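Short-chain dehydrogenase/reductase SDR (Burkholderia phymatum, PDB 5IG2) binds NAD in a Rossmann-type fold and probably acts as an NAD- or NADP-dependent oxidoreductase on CH-OH groups. Local coordinates at residues 170-175 against 191-196; 70-75 against 119-124. One frame throughout, in Å; residues are numbered along the deposited sequence.

Interaction 1. Residues 170-175 against 191-196; sequences AVVSLT and CSLLCP. With NAD (nicotinamide-adenine-dinucleotide), chain F.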
loop_
_atom_site.group_PDB
_atom_site.type_symbol
_atom_site.label_atom_id
_atom_site.label_comp_id
_atom_site.label_asym_id
_atom_site.label_seq_id
_atom_site.Cartn_x
_atom_site.Cartn_y
_atom_site.Cartn_z
ATOM N N ALA B 170 -55.944 -22.258 -17.256
ATOM C CA ALA B 170 -57.096 -21.404 -17.534
ATOM C C ALA B 170 -56.673 -20.145 -18.297
ATOM O O ALA B 170 -57.326 -19.758 -19.278
ATOM C CB ALA B 170 -57.804 -21.054 -16.223
ATOM N N VAL B 171 -55.574 -19.501 -17.873
ATOM C CA VAL B 171 -55.083 -18.316 -18.581
ATOM C C VAL B 171 -54.688 -18.674 -20.011
ATOM O O VAL B 171 -54.997 -17.940 -20.960
ATOM C CB VAL B 171 -53.908 -17.673 -17.816
ATOM C CG1 VAL B 171 -53.283 -16.493 -18.623
ATOM C CG2 VAL B 171 -54.359 -17.204 -16.441
ATOM N N VAL B 172 -54.013 -19.814 -20.190
ATOM C CA VAL B 172 -53.611 -20.233 -21.535
ATOM C C VAL B 172 -54.825 -20.311 -22.458
ATOM O O VAL B 172 -54.861 -19.681 -23.524
ATOM C CB VAL B 172 -52.862 -21.577 -21.489
ATOM C CG1 VAL B 172 -52.748 -22.144 -22.895
ATOM C CG2 VAL B 172 -51.455 -21.403 -20.883
ATOM N N SER B 173 -55.846 -21.073 -22.057
ATOM C CA SER B 173 -56.975 -21.299 -22.955
ATOM C C SER B 173 -57.836 -20.051 -23.112
ATOM O O SER B 173 -58.366 -19.798 -24.204
ATOM C CB SER B 173 -57.830 -22.459 -22.463
ATOM O OG SER B 173 -58.914 -22.642 -23.349
ATOM N N LEU B 174 -58.017 -19.266 -22.041
ATOM C CA LEU B 174 -58.805 -18.049 -22.209
ATOM C C LEU B 174 -58.113 -17.109 -23.180
ATOM O O LEU B 174 -58.775 -16.439 -23.978
ATOM C CB LEU B 174 -59.076 -17.359 -20.867
ATOM C CG LEU B 174 -58.061 -16.473 -20.147
ATOM C CD1 LEU B 174 -57.992 -15.060 -20.722
ATOM C CD2 LEU B 174 -58.418 -16.392 -18.672
ATOM N N THR B 175 -56.777 -17.080 -23.158
ATOM C CA THR B 175 -56.053 -16.188 -24.050
ATOM C C THR B 175 -56.071 -16.721 -25.478
ATOM O O THR B 175 -56.199 -15.946 -26.433
ATOM C CB THR B 175 -54.617 -15.991 -23.541
ATOM O OG1 THR B 175 -54.644 -15.603 -22.153
ATOM C CG2 THR B 175 -53.865 -14.906 -24.365
ATOM N N CYS B 191 -53.582 -10.026 -29.174
ATOM C CA CYS B 191 -53.181 -10.476 -27.849
ATOM C C CYS B 191 -52.041 -11.485 -27.952
ATOM O O CYS B 191 -51.789 -12.063 -29.013
ATOM C CB CYS B 191 -54.377 -11.056 -27.087
ATOM S SG CYS B 191 -55.054 -12.580 -27.773
ATOM N N SER B 192 -51.339 -11.669 -26.832
ATOM C CA SER B 192 -50.236 -12.615 -26.740
ATOM C C SER B 192 -50.285 -13.328 -25.395
ATOM O O SER B 192 -50.874 -12.845 -24.424
ATOM C CB SER B 192 -48.864 -11.942 -26.893
ATOM O OG SER B 192 -48.722 -11.292 -28.151
ATOM N N LEU B 193 -49.615 -14.473 -25.344
ATOM C CA LEU B 193 -49.637 -15.360 -24.192
ATOM C C LEU B 193 -48.196 -15.620 -23.772
ATOM O O LEU B 193 -47.441 -16.259 -24.513
ATOM C CB LEU B 193 -50.362 -16.665 -24.539
ATOM C CG LEU B 193 -50.393 -17.782 -23.482
ATOM C CD1 LEU B 193 -51.130 -17.325 -22.219
ATOM C CD2 LEU B 193 -51.002 -19.061 -24.063
ATOM N N LEU B 194 -47.824 -15.158 -22.578
ATOM C CA LEU B 194 -46.454 -15.266 -22.078
ATOM C C LEU B 194 -46.324 -16.469 -21.141
ATOM O O LEU B 194 -47.017 -16.539 -20.117
ATOM C CB LEU B 194 -46.053 -13.977 -21.362
ATOM C CG LEU B 194 -44.689 -13.950 -20.680
ATOM C CD1 LEU B 194 -43.579 -14.138 -21.706
ATOM C CD2 LEU B 194 -44.513 -12.637 -19.940
ATOM N N CYS B 195 -45.415 -17.399 -21.473
ATOM C CA CYS B 195 -45.255 -18.664 -20.743
ATOM C C CYS B 195 -43.805 -18.904 -20.333
ATOM O O CYS B 195 -43.105 -19.735 -20.938
ATOM C CB CYS B 195 -45.752 -19.839 -21.585
ATOM S SG CYS B 195 -47.516 -19.762 -22.019
ATOM N N PRO B 196 -43.326 -18.223 -19.292
ATOM C CA PRO B 196 -41.934 -18.389 -18.867
ATOM C C PRO B 196 -41.744 -19.571 -17.931
ATOM O O PRO B 196 -42.678 -20.048 -17.286
ATOM C CB PRO B 196 -41.628 -17.078 -18.121
ATOM C CG PRO B 196 -42.830 -16.196 -18.334
ATOM C CD PRO B 196 -43.975 -17.118 -18.579
HETATM P PA NAD F . -43.507 -11.098 -8.293
HETATM O O1A NAD F . -43.919 -11.521 -6.938
HETATM O O2A NAD F . -42.080 -10.531 -8.354
HETATM O O5B NAD F . -44.501 -10.049 -8.963
HETATM C C5B NAD F . -45.925 -10.266 -8.946
HETATM C C4B NAD F . -46.553 -9.014 -8.400
HETATM O O4B NAD F . -47.990 -9.165 -8.394
HETATM C C3B NAD F . -46.142 -8.634 -6.967
HETATM O O3B NAD F . -45.613 -7.315 -6.908
HETATM C C2B NAD F . -47.456 -8.731 -6.175
HETATM O O2B NAD F . -47.553 -7.745 -5.154
HETATM C C1B NAD F . -48.481 -8.471 -7.269
HETATM N N9A NAD F . -49.823 -8.951 -6.962
HETATM C C8A NAD F . -50.168 -10.120 -6.336
HETATM N N7A NAD F . -51.450 -10.234 -6.087
HETATM C C5A NAD F . -51.988 -9.060 -6.591
HETATM C C6A NAD F . -53.302 -8.559 -6.629
HETATM N N6A NAD F . -54.343 -9.164 -6.050
HETATM N N1A NAD F . -53.506 -7.373 -7.243
HETATM C C2A NAD F . -52.453 -6.730 -7.764
HETATM N N3A NAD F . -51.164 -7.089 -7.765
HETATM C C4A NAD F . -50.998 -8.269 -7.153
HETATM O O3 NAD F . -43.609 -12.330 -9.291
HETATM P PN NAD F . -43.476 -12.435 -10.881
HETATM O O1N NAD F . -42.950 -11.161 -11.433
HETATM O O2N NAD F . -42.753 -13.695 -11.162
HETATM O O5D NAD F . -45.012 -12.620 -11.255
HETATM C C5D NAD F . -45.561 -12.077 -12.475
HETATM C C4D NAD F . -46.299 -13.182 -13.190
HETATM O O4D NAD F . -45.362 -14.132 -13.753
HETATM C C3D NAD F . -47.268 -13.998 -12.325
HETATM O O3D NAD F . -48.487 -14.195 -13.033
HETATM C C2D NAD F . -46.542 -15.335 -12.167
HETATM O O2D NAD F . -47.468 -16.391 -11.946
HETATM C C1D NAD F . -45.868 -15.417 -13.529
HETATM N N1N NAD F . -44.712 -16.427 -13.672
HETATM C C2N NAD F . -43.625 -16.284 -12.892
HETATM C C3N NAD F . -42.556 -17.151 -13.029
HETATM C C7N NAD F . -41.254 -16.967 -12.313
HETATM O O7N NAD F . -40.476 -17.929 -12.214
HETATM N N7N NAD F . -41.032 -15.811 -11.710
HETATM C C4N NAD F . -42.631 -18.152 -13.989
HETATM C C5N NAD F . -43.755 -18.264 -14.789
HETATM C C6N NAD F . -44.797 -17.390 -14.612
#
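L193, on the strand, reaches into the face of segment 170-175 of helix 162-185 formed by V172 and T175. Its CB lies 3.9 Å from T175 CG2. CG stands anti to the backbone N (chi1 175°), and both methyls that follow pack against V172 CA. L193 CD1 leans to T175 OG1 and lies 4.1 Å from V171 O. L193 CD2 turns to the V172 methyls and lies 3.7 Å from V172 CG1; the two side chains cross at about a right angle. T175 CG2 also comes to 3.6 Å from S192 O. C191 SG approaches the backbone T175 O at 3.8 Å. No hydrogen bond joins the segments. The buried hydroxyl of T175 turns back instead, T175 OG1 donating to V171 O over 2.6 Å from a position tilted 31° out of the carbonyl plane; the helical N-H of T175 reaches the same oxygen from the other face. T175 OG1 is also hydrogen-bonded to N148 ND2 on the adjacent strand. Beyond the strand end, P196 O lies 3.3 Å from NAD C5N of the nicotinamide ring. Helix and strand run nearly antiparallel, at 160° with axes 8.8 Å apart, as the second half of a right-handed beta-alpha-beta crossover (144-149, 162-185, 189-194) in the SDR Rossmann fold.

Interaction 2. Residues 70-75 against 119-124; sequences TDVSNG and FGVNVM. With NAD (nicotinamide-adenine-dinucleotide), chain F.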
loop_
_atom_site.group_PDB
_atom_site.type_symbol
_atom_site.label_atom_id
_atom_site.label_comp_id
_atom_site.label_asym_id
_atom_site.label_seq_id
_atom_site.Cartn_x
_atom_site.Cartn_y
_atom_site.Cartn_z
ATOM N N THR B 70 -53.964 -1.362 -6.707
ATOM C CA THR B 70 -55.059 -2.098 -7.329
ATOM C C THR B 70 -54.998 -3.546 -6.883
ATOM O O THR B 70 -53.940 -4.168 -6.973
ATOM C CB THR B 70 -54.970 -2.037 -8.860
ATOM O OG1 THR B 70 -54.953 -0.672 -9.291
ATOM C CG2 THR B 70 -56.143 -2.762 -9.501
ATOM N N ASP B 71 -56.123 -4.072 -6.411
ATOM C CA ASP B 71 -56.290 -5.506 -6.177
ATOM C C ASP B 71 -56.994 -6.050 -7.418
ATOM O O ASP B 71 -58.196 -5.848 -7.595
ATOM C CB ASP B 71 -57.075 -5.748 -4.886
ATOM C CG ASP B 71 -57.430 -7.215 -4.656
ATOM O OD1 ASP B 71 -56.924 -8.109 -5.371
ATOM O OD2 ASP B 71 -58.237 -7.475 -3.740
ATOM N N VAL B 72 -56.238 -6.727 -8.293
ATOM C CA VAL B 72 -56.781 -7.116 -9.595
ATOM C C VAL B 72 -57.879 -8.156 -9.471
ATOM O O VAL B 72 -58.658 -8.332 -10.418
ATOM C CB VAL B 72 -55.695 -7.646 -10.563
ATOM C CG1 VAL B 72 -54.650 -6.559 -10.890
ATOM C CG2 VAL B 72 -55.043 -8.938 -10.035
ATOM N N SER B 73 -57.961 -8.864 -8.337
ATOM C CA SER B 73 -59.067 -9.795 -8.118
ATOM C C SER B 73 -60.394 -9.077 -7.919
ATOM O O SER B 73 -61.444 -9.731 -7.936
ATOM C CB SER B 73 -58.793 -10.686 -6.899
ATOM O OG SER B 73 -58.960 -9.970 -5.677
ATOM N N ASN B 74 -60.368 -7.761 -7.734
ATOM C CA ASN B 74 -61.558 -6.969 -7.448
ATOM C C ASN B 74 -61.987 -6.230 -8.712
ATOM O O ASN B 74 -61.303 -5.300 -9.155
ATOM C CB ASN B 74 -61.281 -5.985 -6.316
ATOM C CG ASN B 74 -62.491 -5.171 -5.962
ATOM O OD1 ASN B 74 -62.915 -4.314 -6.727
ATOM N ND2 ASN B 74 -63.067 -5.444 -4.806
ATOM N N GLY B 75 -63.141 -6.618 -9.266
ATOM C CA GLY B 75 -63.577 -6.044 -10.532
ATOM C C GLY B 75 -63.688 -4.532 -10.493
ATOM O O GLY B 75 -63.295 -3.845 -11.439
ATOM N N PHE B 119 -56.994 -18.374 -7.668
ATOM C CA PHE B 119 -57.842 -18.167 -8.832
ATOM C C PHE B 119 -58.342 -16.732 -8.907
ATOM O O PHE B 119 -58.542 -16.202 -10.009
ATOM C CB PHE B 119 -58.995 -19.174 -8.836
ATOM C CG PHE B 119 -58.657 -20.439 -9.585
ATOM C CD1 PHE B 119 -57.803 -21.376 -9.029
ATOM C CD2 PHE B 119 -59.146 -20.659 -10.865
ATOM C CE1 PHE B 119 -57.458 -22.535 -9.724
ATOM C CE2 PHE B 119 -58.814 -21.810 -11.566
ATOM C CZ PHE B 119 -57.970 -22.753 -10.994
ATOM N N GLY B 120 -58.510 -16.077 -7.757
ATOM C CA GLY B 120 -58.935 -14.689 -7.770
ATOM C C GLY B 120 -57.920 -13.778 -8.434
ATOM O O GLY B 120 -58.281 -12.878 -9.196
ATOM N N VAL B 121 -56.636 -13.998 -8.161
ATOM C CA VAL B 121 -55.616 -13.169 -8.796
ATOM C C VAL B 121 -55.320 -13.666 -10.201
ATOM O O VAL B 121 -55.372 -12.898 -11.172
ATOM C CB VAL B 121 -54.332 -13.132 -7.947
ATOM C CG1 VAL B 121 -53.304 -12.187 -8.597
ATOM C CG2 VAL B 121 -54.651 -12.738 -6.492
ATOM N N ASN B 122 -55.000 -14.959 -10.323
ATOM C CA ASN B 122 -54.417 -15.493 -11.550
ATOM C C ASN B 122 -55.432 -15.635 -12.671
ATOM O O ASN B 122 -55.070 -15.499 -13.844
ATOM C CB ASN B 122 -53.777 -16.858 -11.283
ATOM C CG ASN B 122 -52.545 -16.771 -10.407
ATOM O OD1 ASN B 122 -52.265 -15.731 -9.815
ATOM N ND2 ASN B 122 -51.787 -17.874 -10.331
ATOM N N VAL B 123 -56.690 -15.921 -12.346
ATOM C CA VAL B 123 -57.710 -16.058 -13.379
ATOM C C VAL B 123 -58.606 -14.822 -13.403
ATOM O O VAL B 123 -58.706 -14.140 -14.430
ATOM C CB VAL B 123 -58.534 -17.339 -13.177
ATOM C CG1 VAL B 123 -59.674 -17.395 -14.205
ATOM C CG2 VAL B 123 -57.617 -18.562 -13.281
ATOM N N MET B 124 -59.262 -14.522 -12.280
ATOM C CA MET B 124 -60.205 -13.409 -12.258
ATOM C C MET B 124 -59.519 -12.077 -12.546
ATOM O O MET B 124 -60.114 -11.195 -13.180
ATOM C CB MET B 124 -60.933 -13.369 -10.918
ATOM C CG MET B 124 -61.816 -14.588 -10.707
ATOM S SD MET B 124 -62.933 -14.889 -12.119
ATOM C CE MET B 124 -63.257 -16.645 -11.911
HETATM P PA NAD F . -43.507 -11.098 -8.293
HETATM O O1A NAD F . -43.919 -11.521 -6.938
HETATM O O2A NAD F . -42.080 -10.531 -8.354
HETATM O O5B NAD F . -44.501 -10.049 -8.963
HETATM C C5B NAD F . -45.925 -10.266 -8.946
HETATM C C4B NAD F . -46.553 -9.014 -8.400
HETATM O O4B NAD F . -47.990 -9.165 -8.394
HETATM C C3B NAD F . -46.142 -8.634 -6.967
HETATM O O3B NAD F . -45.613 -7.315 -6.908
HETATM C C2B NAD F . -47.456 -8.731 -6.175
HETATM O O2B NAD F . -47.553 -7.745 -5.154
HETATM C C1B NAD F . -48.481 -8.471 -7.269
HETATM N N9A NAD F . -49.823 -8.951 -6.962
HETATM C C8A NAD F . -50.168 -10.120 -6.336
HETATM N N7A NAD F . -51.450 -10.234 -6.087
HETATM C C5A NAD F . -51.988 -9.060 -6.591
HETATM C C6A NAD F . -53.302 -8.559 -6.629
HETATM N N6A NAD F . -54.343 -9.164 -6.050
HETATM N N1A NAD F . -53.506 -7.373 -7.243
HETATM C C2A NAD F . -52.453 -6.730 -7.764
HETATM N N3A NAD F . -51.164 -7.089 -7.765
HETATM C C4A NAD F . -50.998 -8.269 -7.153
HETATM O O3 NAD F . -43.609 -12.330 -9.291
HETATM P PN NAD F . -43.476 -12.435 -10.881
HETATM O O1N NAD F . -42.950 -11.161 -11.433
HETATM O O2N NAD F . -42.753 -13.695 -11.162
HETATM O O5D NAD F . -45.012 -12.620 -11.255
HETATM C C5D NAD F . -45.561 -12.077 -12.475
HETATM C C4D NAD F . -46.299 -13.182 -13.190
HETATM O O4D NAD F . -45.362 -14.132 -13.753
HETATM C C3D NAD F . -47.268 -13.998 -12.325
HETATM O O3D NAD F . -48.487 -14.195 -13.033
HETATM C C2D NAD F . -46.542 -15.335 -12.167
HETATM O O2D NAD F . -47.468 -16.391 -11.946
HETATM C C1D NAD F . -45.868 -15.417 -13.529
HETATM N N1N NAD F . -44.712 -16.427 -13.672
HETATM C C2N NAD F . -43.625 -16.284 -12.892
HETATM C C3N NAD F . -42.556 -17.151 -13.029
HETATM C C7N NAD F . -41.254 -16.967 -12.313
HETATM O O7N NAD F . -40.476 -17.929 -12.214
HETATM N N7N NAD F . -41.032 -15.811 -11.710
HETATM C C4N NAD F . -42.631 -18.152 -13.989
HETATM C C5N NAD F . -43.755 -18.264 -14.789
HETATM C C6N NAD F . -44.797 -17.390 -14.612
#
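V72 and V121 meet directly, CG2 to CG1 at 4.0 Å, and both also pack against the adenine of NAD, in the adenine pocket of the Rossmann fold. V72 CG2 lies 3.6 Å from NAD N1A. V121 CG2 comes equally near NAD N6A, while V121 CG1 is close to NAD N7A and C5A. The loop after strand 65-69 reads the Watson-Crick edge of the base. V72 N donates to NAD N1A in a nearly straight bond of 3.0 Å (170°), and NAD N6A donates a hydrogen bond to D71 OD1 at 2.9 Å (154°). The next residues shape that acceptor. The 71-74 segment is a type I turn, and D71 OD1 also takes the backbone N-H of S73, an Asx turn, and S73 OG at 2.8 Å, which chi1 of 74° places between the backbone N and the carbonyl carbon. Both S73 donors approach from the same face of the carboxylate, the hydroxyl on the syn side and the N-H from farther above the plane. With the adenine amino group, three donors converge on one oxygen, which probably steadies the carboxylate's orientation. Segment 119-124 of helix 112-140 closes on the same loop without a hydrogen bond. The missing side chain of G120 leaves the approach to S73 CB open, and S73 CA makes a CH...O contact with G120 O. S73 CB itself rests 3.2 Å from G120 O.

How the interactions relate
The contacts lie in series along the chain, interaction 2 (70-75 with 119-124) closing before interaction 1 (170-175 with 191-196) begins, with centres about 16 Å apart. They meet where helix 112-140 packs on helix 162-185: V171 CG2 comes to 3.2 Å from N122 O, and A170 CB touches V123 CG2. Each contact lies against a different end of the same NAD, interaction 2 beside the adenine and interaction 1, through P196, beside the nicotinamide. The loop of interaction 2 follows strand 65-69, outermost on one side of the sheet in this chain, whereas 189-194 lies toward the other side, between 144-149 and 259-260. Both helices also pack against a second subunit, placing cofactor pocket and subunit interface on shared elements.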